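Local coordinates for VWFA domain-containing protein (Alicyclobacillus acidocaldarius subsp. acidocaldarius, PDB 3RAG), which is of unknown function but has a von Willebrand factor A-type alpha/beta fold and binds a sodium ion in the crystal, at residues N42-V47 with A77-T82; K109-L114 with A120-V125; H136-L141 with Q191-E196. All coordinates share one frame; numbering follows the deposited sequence.

Contact 1: residues N42-V47 with A77-T82; sequences NVIGIV and ADISAT
In the alpha/beta sandwich of this VWFA-type domain, Ile44 and Ile46 of strand 40-46 meet Ile79 and Thr82 in the first turn of helix 79-106, a buried strand-to-helix contact. Ile79 meets both strand residues. Its CG1 lies beside the backbone N and anti to the carbonyl carbon (chi1 -65°), which, with the chain extended at chi2 (168°), points CD1 back past the start of the helix to Ile46, where Ile79 CD1 and Ile46 CD1 are 3.8 Å apart. The two side chains cross at about a right angle, and Ile46 CG1 touches the same methyl. Ile44 uses CD1 alone: Ile44 CD1 lies 4.0 Å from Ile79 O. The same Ile44 CD1 is 4.1 Å from Thr82 CG2, so one methyl bridges the turn. Thr82 splits its branches between two tasks. CG2 meets the strand, while Thr82 OG1 turns back to give a hydrogen bond to Asp78 O at 2.7 Å, from above the carbonyl plane. Asp78 O also takes Thr82 N at 3.0 Å, so two donors grip it. An alanine here removes both branches, which would probably open a gap beside Ile44 CD1 and leave Asp78 O with one donor fewer. Around the contact, strand 71-74 adds Val74 against both Ile44 and Thr82, strand 10-17 sets Ile16 against Ile46, and helix 151-165 packs Val154 and Ala157 on Ile79.

Contact 2: residues K109-L114 with A120-V125; sequences KSTEDL and ARVMQV
Val122 presents its two methyls to two different side chains of the loop: CG1 meets Thr111 CG2 at 3.9 Å, and CG2 meets Leu114 CD1 at 3.8 Å. With CG1 anti to the backbone N (chi1 168°) and CG2 beside it, the fork of the valine opens toward residues 109-114, one prong for each partner. Leu114 crosses Val122 at about a right angle and touches with a single terminal methyl; Thr111 comes in at a slant, again by a methyl alone. No hydrogen bond joins the segments, and the shared surface is small, 99 Å² with both sides summed. Leu114 is buried, whereas Thr111 and Val122 both stay partly exposed. The contact belongs to a helix-loop-helix connection: helix 79-106 ends, the chain makes a short 3-10 turn at 111-113, and helix 116-132 begins. The last turns of the first helix complete the apolar patch, Leu103 touching both Thr111 and Val122, and Val99 touching Val122. Polar bonds within the loop set the turn that offers Thr111 and Leu114. Ser110 N gives a hydrogen bond to Asp113 OD2 at 2.8 Å, with an N-H...O angle of 155°; it reaches the anti side of the carboxylate, somewhat out of its plane. In return Asp113 N bonds to Ser110 O at 2.9 Å, so the two residues are linked twice. Asn100 OD1 on helix 79-106 is hydrogen-bonded to both Ser110 OG and Thr111 N, which ties the start of the turn to that helix.

Contact 3: residues H136-L141 with Q191-E196; sequences HLVVCL and QPFSSE
Phe193 lays the far end of its ring against Val138, a contact made above the sheet of the VWFA-type fold between two strands that are not neighbours: strand 172-179 runs between 135-142 and the edge strand 188-194. The tight part is this ring. Val138 CG2 sits 3.6 Å from Phe193 CZ and 3.9 Å from Phe193 CE1, approaching the ring obliquely, and Leu137 O lies 3.7 Å from Phe193 CE1, also at a slant. Placing CG beside the backbone N (chi1 -72°) carries the ring back over strand 172-179, where it touches Ser175. His228 of helix 214-232 stacks on the Phe193 ring and meets His136 edge-to-face, while Ala221 and Leu225 of that helix pack on Val138. The other side is looser. At Phe193 the chain turns a corner, and the following residues turn away from the contact to the surface, with Ser195 exposed and Glu196 exposed and poorly ordered, although its OE1 forms a salt bridge with Lys166. The departing chain is shaped by an ST turn, in which Glu196 N donates to Ser194 OG at 3.1 Å, nearly straight at 175°.

Contacts 1 and 3 reach the same six-stranded sheet, their centres about 17 Å apart and their nearest atoms about 7 Å; strand 10-17 lies between strands 40-46 and 135-142. Contact 2 is remote, its centre about 32 Å from that of contact 1 and 33 Å from that of contact 3. The chain links them in series: helix 79-106 leads from contact 1 to contact 2, and helix 116-132 on to contact 3. The sodium ion is bound by Asp18, Ser144 and Ser146, just past strands 10-17 and 135-142, at a place consistent with the metal-ion-dependent adhesion site (MIDAS) of VWFA domains; the side chain of Ile46 in contact 1 is about 9 Å from the bound sodium ion.

Contact 1: residues N42-V47 with A77-T82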
ATOM      1  N   ASN A  42      -0.126   4.424   0.058  1.00 24.40           N
ATOM      2  CA  ASN A  42      -0.438   4.727   1.458  1.00 23.59           C
ATOM      3  C   ASN A  42       0.856   4.737   2.270  1.00 23.81           C
ATOM      4  O   ASN A  42       1.821   4.034   1.922  1.00 24.51           O
ATOM      5  CB  ASN A  42      -1.349   3.638   2.037  1.00 25.08           C
ATOM      6  CG  ASN A  42      -2.746   3.639   1.423  1.00 27.16           C
ATOM      7  OD1 ASN A  42      -3.361   2.574   1.194  1.00 31.74           O
ATOM      8  ND2 ASN A  42      -3.243   4.804   1.157  1.00 22.73           N
ATOM      9  N   VAL A  43       0.917   5.554   3.316  1.00 26.50           N
ATOM     10  CA  VAL A  43       2.140   5.625   4.124  1.00 24.02           C
ATOM     11  C   VAL A  43       1.792   5.538   5.604  1.00 23.60           C
ATOM     12  O   VAL A  43       0.937   6.283   6.103  1.00 25.33           O
ATOM     13  CB  VAL A  43       2.894   6.949   3.896  1.00 25.17           C
ATOM     14  CG1 VAL A  43       4.253   6.925   4.661  1.00 23.28           C
ATOM     15  CG2 VAL A  43       3.103   7.209   2.386  1.00 23.66           C
ATOM     16  N   ILE A  44       2.476   4.639   6.296  1.00 23.46           N
ATOM     17  CA  ILE A  44       2.424   4.617   7.752  1.00 23.88           C
ATOM     18  C   ILE A  44       3.750   5.124   8.295  1.00 25.16           C
ATOM     19  O   ILE A  44       4.817   4.545   8.024  1.00 26.33           O
ATOM     20  CB  ILE A  44       2.169   3.194   8.288  1.00 29.38           C
ATOM     21  CG1 ILE A  44       0.759   2.734   7.897  1.00 28.85           C
ATOM     22  CG2 ILE A  44       2.393   3.142   9.805  1.00 25.93           C
ATOM     23  CD1 ILE A  44       0.450   1.248   8.240  1.00 29.32           C
ATOM     24  N   GLY A  45       3.686   6.206   9.068  1.00 24.12           N
ATOM     25  CA  GLY A  45       4.868   6.719   9.761  1.00 24.49           C
ATOM     26  C   GLY A  45       4.829   6.166  11.188  1.00 29.47           C
ATOM     27  O   GLY A  45       3.763   6.026  11.772  1.00 30.10           O
ATOM     28  N   ILE A  46       5.987   5.837  11.742  1.00 30.59           N
ATOM     29  CA  ILE A  46       6.029   5.216  13.060  1.00 26.21           C
ATOM     30  C   ILE A  46       6.496   6.207  14.118  1.00 27.78           C
ATOM     31  O   ILE A  46       7.536   6.857  13.967  1.00 32.94           O
ATOM     32  CB  ILE A  46       6.982   3.984  13.066  1.00 30.70           C
ATOM     33  CG1 ILE A  46       6.583   2.969  11.979  1.00 30.05           C
ATOM     34  CG2 ILE A  46       6.966   3.325  14.446  1.00 28.62           C
ATOM     35  CD1 ILE A  46       7.634   1.838  11.796  1.00 28.31           C
ATOM     36  N   VAL A  47       5.716   6.342  15.189  1.00 29.04           N
ATOM     37  CA  VAL A  47       6.153   7.102  16.358  1.00 33.88           C
ATOM     38  C   VAL A  47       7.128   6.227  17.184  1.00 37.37           C
ATOM     39  O   VAL A  47       6.727   5.196  17.729  1.00 38.17           O
ATOM     40  CB  VAL A  47       4.974   7.468  17.257  1.00 29.09           C
ATOM     41  CG1 VAL A  47       5.443   8.289  18.491  1.00 30.67           C
ATOM     42  CG2 VAL A  47       3.871   8.220  16.465  1.00 36.94           C
ATOM     43  N   ALA A  77       2.804  -0.652  18.232  1.00 35.13           N
ATOM     44  CA  ALA A  77       1.732  -1.586  18.599  1.00 37.94           C
ATOM     45  C   ALA A  77       0.514  -1.464  17.682  1.00 38.43           C
ATOM     46  O   ALA A  77      -0.267  -2.407  17.540  1.00 36.14           O
ATOM     47  CB  ALA A  77       1.311  -1.387  20.067  1.00 39.15           C
ATOM     48  N   ASP A  78       0.362  -0.307  17.046  1.00 31.60           N
ATOM     49  CA  ASP A  78      -0.832  -0.069  16.234  1.00 29.28           C
ATOM     50  C   ASP A  78      -0.635  -0.201  14.740  1.00 32.49           C
ATOM     51  O   ASP A  78      -1.576  -0.004  13.970  1.00 31.02           O
ATOM     52  CB  ASP A  78      -1.418   1.296  16.577  1.00 31.35           C
ATOM     53  CG  ASP A  78      -1.907   1.348  18.013  1.00 39.32           C
ATOM     54  OD1 ASP A  78      -1.712   2.366  18.705  1.00 44.59           O
ATOM     55  OD2 ASP A  78      -2.458   0.325  18.445  1.00 41.58           O
ATOM     56  N   ILE A  79       0.569  -0.567  14.312  1.00 32.80           N
ATOM     57  CA  ILE A  79       0.816  -0.651  12.878  1.00 29.09           C
ATOM     58  C   ILE A  79      -0.090  -1.642  12.168  1.00 29.61           C
ATOM     59  O   ILE A  79      -0.612  -1.358  11.099  1.00 28.53           O
ATOM     60  CB  ILE A  79       2.297  -0.980  12.580  1.00 28.14           C
ATOM     61  CG1 ILE A  79       3.173   0.172  13.046  1.00 26.56           C
ATOM     62  CG2 ILE A  79       2.496  -1.324  11.087  1.00 29.03           C
ATOM     63  CD1 ILE A  79       4.694  -0.180  13.065  1.00 28.84           C
ATOM     64  N   SER A  80      -0.293  -2.812  12.762  1.00 34.09           N
ATOM     65  CA  SER A  80      -1.084  -3.840  12.105  1.00 36.75           C
ATOM     66  C   SER A  80      -2.538  -3.407  11.844  1.00 34.34           C
ATOM     67  O   SER A  80      -3.033  -3.420  10.713  1.00 31.15           O
ATOM     68  CB  SER A  80      -1.045  -5.121  12.949  1.00 44.51           C
ATOM     69  OG  SER A  80      -1.797  -6.133  12.328  1.00 44.29           O
ATOM     70  N   ALA A  81      -3.222  -3.020  12.908  1.00 33.43           N
ATOM     71  CA  ALA A  81      -4.585  -2.536  12.784  1.00 33.69           C
ATOM     72  C   ALA A  81      -4.675  -1.345  11.827  1.00 32.62           C
ATOM     73  O   ALA A  81      -5.620  -1.228  11.043  1.00 32.15           O
ATOM     74  CB  ALA A  81      -5.136  -2.169  14.171  1.00 32.03           C
ATOM     75  N   THR A  82      -3.684  -0.464  11.886  1.00 31.12           N
ATOM     76  CA  THR A  82      -3.708   0.721  11.038  1.00 30.01           C
ATOM     77  C   THR A  82      -3.578   0.357   9.559  1.00 28.98           C
ATOM     78  O   THR A  82      -4.296   0.911   8.718  1.00 31.32           O
ATOM     79  CB  THR A  82      -2.592   1.686  11.457  1.00 32.30           C
ATOM     80  OG1 THR A  82      -2.843   2.104  12.803  1.00 28.76           O
ATOM     81  CG2 THR A  82      -2.557   2.902  10.558  1.00 33.21           C
TER

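Contact 2: residues K109-L114 with A120-V125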
ATOM      1  N   LYS A 109     -26.328   9.418 -14.612  1.00 43.63           N
ATOM      2  CA  LYS A 109     -26.371   9.692 -13.179  1.00 47.69           C
ATOM      3  C   LYS A 109     -25.241   9.128 -12.304  1.00 45.34           C
ATOM      4  O   LYS A 109     -24.853   7.966 -12.413  1.00 46.28           O
ATOM      5  CB  LYS A 109     -27.715   9.240 -12.602  1.00 48.56           C
ATOM      6  CG  LYS A 109     -28.922   9.716 -13.389  1.00 50.68           C
ATOM      7  CD  LYS A 109     -30.195   9.077 -12.864  1.00 51.65           C
ATOM      8  CE  LYS A 109     -31.415   9.911 -13.205  1.00 54.28           C
ATOM      9  NZ  LYS A 109     -32.605   9.471 -12.430  1.00 57.09           N
ATOM     10  N   SER A 110     -24.737   9.999 -11.437  1.00 42.40           N
ATOM     11  CA  SER A 110     -23.757   9.699 -10.407  1.00 44.14           C
ATOM     12  C   SER A 110     -24.524   9.146  -9.207  1.00 44.17           C
ATOM     13  O   SER A 110     -25.747   9.245  -9.157  1.00 43.09           O
ATOM     14  CB  SER A 110     -23.033  10.989 -10.022  1.00 48.56           C
ATOM     15  OG  SER A 110     -22.075  10.758  -9.008  1.00 64.32           O
ATOM     16  N   THR A 111     -23.832   8.572  -8.232  1.00 37.07           N
ATOM     17  CA  THR A 111     -24.550   7.945  -7.123  1.00 40.07           C
ATOM     18  C   THR A 111     -25.376   8.977  -6.362  1.00 41.21           C
ATOM     19  O   THR A 111     -26.412   8.653  -5.789  1.00 46.06           O
ATOM     20  CB  THR A 111     -23.592   7.248  -6.130  1.00 44.80           C
ATOM     21  OG1 THR A 111     -22.621   8.193  -5.666  1.00 53.39           O
ATOM     22  CG2 THR A 111     -22.884   6.093  -6.802  1.00 45.13           C
ATOM     23  N   GLU A 112     -24.900  10.220  -6.365  1.00 41.99           N
ATOM     24  CA  GLU A 112     -25.586  11.333  -5.708  1.00 46.62           C
ATOM     25  C   GLU A 112     -26.936  11.680  -6.350  1.00 50.31           C
ATOM     26  O   GLU A 112     -27.773  12.326  -5.714  1.00 50.56           O
ATOM     27  CB  GLU A 112     -24.691  12.579  -5.682  1.00 51.53           C
ATOM     28  CG  GLU A 112     -23.422  12.422  -4.835  1.00 66.01           C
ATOM     29  CD  GLU A 112     -23.714  12.067  -3.381  1.00 80.79           C
ATOM     30  OE1 GLU A 112     -24.680  12.621  -2.798  1.00 77.65           O
ATOM     31  OE2 GLU A 112     -22.976  11.230  -2.820  1.00 91.03           O
ATOM     32  N   ASP A 113     -27.117  11.283  -7.611  1.00 45.10           N
ATOM     33  CA  ASP A 113     -28.340  11.547  -8.368  1.00 45.05           C
ATOM     34  C   ASP A 113     -29.377  10.439  -8.162  1.00 43.24           C
ATOM     35  O   ASP A 113     -30.498  10.533  -8.662  1.00 42.63           O
ATOM     36  CB  ASP A 113     -28.039  11.640  -9.870  1.00 52.31           C
ATOM     37  CG  ASP A 113     -27.047  12.740 -10.213  1.00 57.94           C
ATOM     38  OD1 ASP A 113     -27.235  13.885  -9.750  1.00 50.98           O
ATOM     39  OD2 ASP A 113     -26.080  12.458 -10.959  1.00 57.10           O
ATOM     40  N   LEU A 114     -28.994   9.376  -7.458  1.00 41.12           N
ATOM     41  CA  LEU A 114     -29.898   8.256  -7.213  1.00 43.20           C
ATOM     42  C   LEU A 114     -30.672   8.479  -5.928  1.00 41.16           C
ATOM     43  O   LEU A 114     -30.162   9.109  -5.010  1.00 47.15           O
ATOM     44  CB  LEU A 114     -29.109   6.942  -7.080  1.00 42.25           C
ATOM     45  CG  LEU A 114     -28.276   6.512  -8.284  1.00 41.85           C
ATOM     46  CD1 LEU A 114     -27.463   5.253  -7.951  1.00 43.25           C
ATOM     47  CD2 LEU A 114     -29.205   6.255  -9.459  1.00 42.09           C
ATOM     48  N   ALA A 120     -28.235   2.805  -1.822  1.00 52.00           N
ATOM     49  CA  ALA A 120     -27.970   1.671  -0.939  1.00 56.68           C
ATOM     50  C   ALA A 120     -27.621   0.399  -1.716  1.00 54.58           C
ATOM     51  O   ALA A 120     -26.759  -0.382  -1.297  1.00 56.42           O
ATOM     52  CB  ALA A 120     -29.169   1.430  -0.020  1.00 56.12           C
ATOM     53  N   ARG A 121     -28.295   0.182  -2.842  1.00 51.32           N
ATOM     54  CA  ARG A 121     -28.020  -0.981  -3.677  1.00 49.98           C
ATOM     55  C   ARG A 121     -26.618  -0.878  -4.242  1.00 45.49           C
ATOM     56  O   ARG A 121     -25.866  -1.864  -4.281  1.00 45.67           O
ATOM     57  CB  ARG A 121     -29.019  -1.075  -4.828  1.00 59.69           C
ATOM     58  CG  ARG A 121     -29.937  -2.278  -4.758  1.00 73.42           C
ATOM     59  CD  ARG A 121     -30.820  -2.376  -5.998  1.00 82.85           C
ATOM     60  NE  ARG A 121     -31.650  -1.190  -6.191  1.00 89.99           N
ATOM     61  CZ  ARG A 121     -32.844  -1.019  -5.630  1.00 99.35           C
ATOM     62  NH1 ARG A 121     -33.347  -1.954  -4.836  1.00104.07           N
ATOM     63  NH2 ARG A 121     -33.537   0.086  -5.859  1.00100.47           N
ATOM     64  N   VAL A 122     -26.266   0.326  -4.683  1.00 39.85           N
ATOM     65  CA  VAL A 122     -24.941   0.555  -5.244  1.00 40.37           C
ATOM     66  C   VAL A 122     -23.859   0.371  -4.190  1.00 43.49           C
ATOM     67  O   VAL A 122     -22.798  -0.163  -4.476  1.00 36.78           O
ATOM     68  CB  VAL A 122     -24.830   1.938  -5.910  1.00 33.91           C
ATOM     69  CG1 VAL A 122     -23.362   2.266  -6.229  1.00 42.45           C
ATOM     70  CG2 VAL A 122     -25.681   1.970  -7.173  1.00 37.17           C
HETATM   71  N   MSE A 123     -24.118   0.804  -2.963  1.00 41.33           N
HETATM   72  CA  MSE A 123     -23.119   0.598  -1.917  1.00 42.38           C
HETATM   73  C   MSE A 123     -22.928  -0.898  -1.617  1.00 41.55           C
HETATM   74  O   MSE A 123     -21.834  -1.331  -1.252  1.00 37.96           O
HETATM   75  CB  MSE A 123     -23.460   1.399  -0.655  1.00 50.88           C
HETATM   76  CG  MSE A 123     -23.272   2.918  -0.809  1.00 56.71           C
HETATM   77 SE   MSE A 123     -21.668   3.486  -1.468  1.00 64.81          SE
HETATM   78  CE  MSE A 123     -20.484   2.498  -0.487  1.00 42.71           C
ATOM     79  N   GLN A 124     -23.979  -1.692  -1.800  1.00 42.34           N
ATOM     80  CA  GLN A 124     -23.852  -3.136  -1.647  1.00 43.38           C
ATOM     81  C   GLN A 124     -22.969  -3.713  -2.749  1.00 41.44           C
ATOM     82  O   GLN A 124     -22.172  -4.620  -2.506  1.00 39.99           O
ATOM     83  CB  GLN A 124     -25.215  -3.829  -1.641  1.00 54.74           C
ATOM     84  CG  GLN A 124     -25.904  -3.807  -0.293  1.00 69.51           C
ATOM     85  CD  GLN A 124     -27.207  -4.602  -0.288  1.00 87.09           C
ATOM     86  OE1 GLN A 124     -27.763  -4.919  -1.343  1.00 92.20           O
ATOM     87  NE2 GLN A 124     -27.692  -4.934   0.906  1.00 91.14           N
ATOM     88  N   VAL A 125     -23.117  -3.186  -3.960  1.00 34.29           N
ATOM     89  CA  VAL A 125     -22.225  -3.546  -5.061  1.00 36.05           C
ATOM     90  C   VAL A 125     -20.764  -3.226  -4.713  1.00 32.54           C
ATOM     91  O   VAL A 125     -19.872  -4.046  -4.965  1.00 32.83           O
ATOM     92  CB  VAL A 125     -22.646  -2.845  -6.369  1.00 37.84           C
ATOM     93  CG1 VAL A 125     -21.547  -2.901  -7.402  1.00 33.17           C
ATOM     94  CG2 VAL A 125     -23.929  -3.476  -6.914  1.00 41.75           C
TER

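Contact 3: residues H136-L141 with Q191-E196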
ATOM      1  N   HIS A 136      -3.711  -6.334  -5.492  1.00 29.85           N
ATOM      2  CA  HIS A 136      -2.263  -6.473  -5.697  1.00 28.11           C
ATOM      3  C   HIS A 136      -1.602  -5.420  -4.820  1.00 26.43           C
ATOM      4  O   HIS A 136      -1.897  -4.252  -4.953  1.00 26.94           O
ATOM      5  CB  HIS A 136      -1.875  -6.214  -7.149  1.00 29.30           C
ATOM      6  CG  HIS A 136      -2.442  -7.207  -8.106  1.00 33.16           C
ATOM      7  ND1 HIS A 136      -2.354  -7.048  -9.474  1.00 33.45           N
ATOM      8  CD2 HIS A 136      -3.097  -8.372  -7.900  1.00 32.85           C
ATOM      9  CE1 HIS A 136      -2.936  -8.074 -10.069  1.00 35.04           C
ATOM     10  NE2 HIS A 136      -3.391  -8.894  -9.137  1.00 37.12           N
ATOM     11  N   LEU A 137      -0.710  -5.849  -3.939  1.00 25.87           N
ATOM     12  CA  LEU A 137      -0.187  -4.982  -2.886  1.00 24.25           C
ATOM     13  C   LEU A 137       1.312  -5.185  -2.791  1.00 24.60           C
ATOM     14  O   LEU A 137       1.785  -6.327  -2.672  1.00 28.17           O
ATOM     15  CB  LEU A 137      -0.814  -5.396  -1.543  1.00 29.48           C
ATOM     16  CG  LEU A 137      -0.268  -4.726  -0.273  1.00 30.74           C
ATOM     17  CD1 LEU A 137      -0.483  -3.233  -0.284  1.00 26.32           C
ATOM     18  CD2 LEU A 137      -0.855  -5.336   1.019  1.00 31.48           C
ATOM     19  N   VAL A 138       2.072  -4.093  -2.836  1.00 25.03           N
ATOM     20  CA  VAL A 138       3.484  -4.191  -2.524  1.00 24.75           C
ATOM     21  C   VAL A 138       3.711  -3.454  -1.221  1.00 26.41           C
ATOM     22  O   VAL A 138       3.367  -2.268  -1.096  1.00 26.88           O
ATOM     23  CB  VAL A 138       4.366  -3.535  -3.601  1.00 25.41           C
ATOM     24  CG1 VAL A 138       5.830  -3.640  -3.189  1.00 27.38           C
ATOM     25  CG2 VAL A 138       4.142  -4.243  -4.944  1.00 28.99           C
ATOM     26  N   VAL A 139       4.273  -4.154  -0.240  1.00 26.46           N
ATOM     27  CA  VAL A 139       4.584  -3.525   1.039  1.00 24.78           C
ATOM     28  C   VAL A 139       6.074  -3.139   0.988  1.00 23.35           C
ATOM     29  O   VAL A 139       6.925  -4.017   0.763  1.00 25.54           O
ATOM     30  CB  VAL A 139       4.334  -4.515   2.195  1.00 27.09           C
ATOM     31  CG1 VAL A 139       4.676  -3.856   3.523  1.00 27.32           C
ATOM     32  CG2 VAL A 139       2.864  -5.005   2.192  1.00 27.23           C
ATOM     33  N   CYS A 140       6.382  -1.842   1.151  1.00 25.06           N
ATOM     34  CA  CYS A 140       7.762  -1.324   1.096  1.00 27.20           C
ATOM     35  C   CYS A 140       8.185  -1.024   2.510  1.00 25.96           C
ATOM     36  O   CYS A 140       7.593  -0.161   3.147  1.00 24.74           O
ATOM     37  CB  CYS A 140       7.863  -0.001   0.319  1.00 27.86           C
ATOM     38  SG  CYS A 140       7.320  -0.139  -1.371  1.00 33.67           S
ATOM     39  N   LEU A 141       9.187  -1.743   2.999  1.00 24.44           N
ATOM     40  CA  LEU A 141       9.594  -1.652   4.394  1.00 23.88           C
ATOM     41  C   LEU A 141      10.949  -0.960   4.517  1.00 26.37           C
ATOM     42  O   LEU A 141      11.973  -1.426   3.983  1.00 24.97           O
ATOM     43  CB  LEU A 141       9.681  -3.066   5.012  1.00 20.77           C
ATOM     44  CG  LEU A 141       8.388  -3.865   4.926  1.00 20.87           C
ATOM     45  CD1 LEU A 141       8.565  -5.257   5.545  1.00 25.25           C
ATOM     46  CD2 LEU A 141       7.303  -3.072   5.710  1.00 23.46           C
ATOM     47  N   GLN A 191      10.141 -10.760  -1.080  1.00 31.81           N
ATOM     48  CA  GLN A 191       9.449 -11.873  -1.709  1.00 35.30           C
ATOM     49  C   GLN A 191       8.736 -11.383  -2.944  1.00 33.92           C
ATOM     50  O   GLN A 191       8.285 -10.246  -2.990  1.00 33.30           O
ATOM     51  CB  GLN A 191       8.447 -12.496  -0.753  1.00 30.10           C
ATOM     52  CG  GLN A 191       7.220 -11.591  -0.460  1.00 30.19           C
ATOM     53  CD  GLN A 191       6.127 -12.358   0.264  1.00 35.17           C
ATOM     54  OE1 GLN A 191       4.975 -12.453  -0.206  1.00 35.59           O
ATOM     55  NE2 GLN A 191       6.482 -12.929   1.405  1.00 31.80           N
ATOM     56  N   PRO A 192       8.651 -12.241  -3.956  1.00 33.44           N
ATOM     57  CA  PRO A 192       7.850 -11.926  -5.137  1.00 31.54           C
ATOM     58  C   PRO A 192       6.385 -12.038  -4.766  1.00 33.19           C
ATOM     59  O   PRO A 192       6.080 -12.491  -3.663  1.00 34.29           O
ATOM     60  CB  PRO A 192       8.238 -13.025  -6.137  1.00 35.80           C
ATOM     61  CG  PRO A 192       8.780 -14.139  -5.306  1.00 44.38           C
ATOM     62  CD  PRO A 192       9.410 -13.495  -4.098  1.00 34.66           C
ATOM     63  N   PHE A 193       5.489 -11.640  -5.664  1.00 31.40           N
ATOM     64  CA  PHE A 193       4.053 -11.772  -5.392  1.00 33.96           C
ATOM     65  C   PHE A 193       3.615 -13.175  -5.004  1.00 36.43           C
ATOM     66  O   PHE A 193       3.965 -14.160  -5.665  1.00 36.38           O
ATOM     67  CB  PHE A 193       3.228 -11.301  -6.584  1.00 32.67           C
ATOM     68  CG  PHE A 193       3.247  -9.814  -6.768  1.00 29.89           C
ATOM     69  CD1 PHE A 193       2.513  -8.997  -5.934  1.00 28.71           C
ATOM     70  CD2 PHE A 193       4.026  -9.232  -7.757  1.00 36.44           C
ATOM     71  CE1 PHE A 193       2.524  -7.619  -6.097  1.00 30.88           C
ATOM     72  CE2 PHE A 193       4.035  -7.850  -7.921  1.00 34.33           C
ATOM     73  CZ  PHE A 193       3.276  -7.055  -7.098  1.00 31.26           C
ATOM     74  N   SER A 194       2.836 -13.252  -3.932  1.00 34.29           N
ATOM     75  CA  SER A 194       2.349 -14.525  -3.431  1.00 39.30           C
ATOM     76  C   SER A 194       1.060 -14.292  -2.660  1.00 38.96           C
ATOM     77  O   SER A 194       0.761 -13.173  -2.261  1.00 36.14           O
ATOM     78  CB  SER A 194       3.398 -15.152  -2.505  1.00 43.62           C
ATOM     79  OG  SER A 194       2.870 -16.292  -1.844  1.00 52.10           O
ATOM     80  N   SER A 195       0.293 -15.347  -2.433  1.00 40.41           N
ATOM     81  CA  SER A 195      -0.907 -15.222  -1.622  1.00 42.24           C
ATOM     82  C   SER A 195      -0.569 -15.180  -0.130  1.00 42.18           C
ATOM     83  O   SER A 195      -1.437 -14.933   0.688  1.00 38.94           O
ATOM     84  CB  SER A 195      -1.855 -16.394  -1.894  1.00 43.54           C
ATOM     85  OG  SER A 195      -1.138 -17.604  -1.770  1.00 52.44           O
ATOM     86  N   GLU A 196       0.681 -15.463   0.221  1.00 40.27           N
ATOM     87  CA  GLU A 196       1.095 -15.401   1.620  1.00 45.83           C
ATOM     88  C   GLU A 196       2.402 -14.646   1.818  1.00 38.99           C
ATOM     89  O   GLU A 196       3.169 -14.449   0.884  1.00 35.86           O
ATOM     90  CB  GLU A 196       1.218 -16.803   2.225  1.00 56.66           C
ATOM     91  CG  GLU A 196      -0.122 -17.490   2.441  1.00 70.70           C
ATOM     92  CD  GLU A 196      -0.073 -18.524   3.547  1.00 83.84           C
ATOM     93  OE1 GLU A 196      -0.285 -18.154   4.727  1.00 85.17           O
ATOM     94  OE2 GLU A 196       0.186 -19.707   3.233  1.00 86.96           O
TER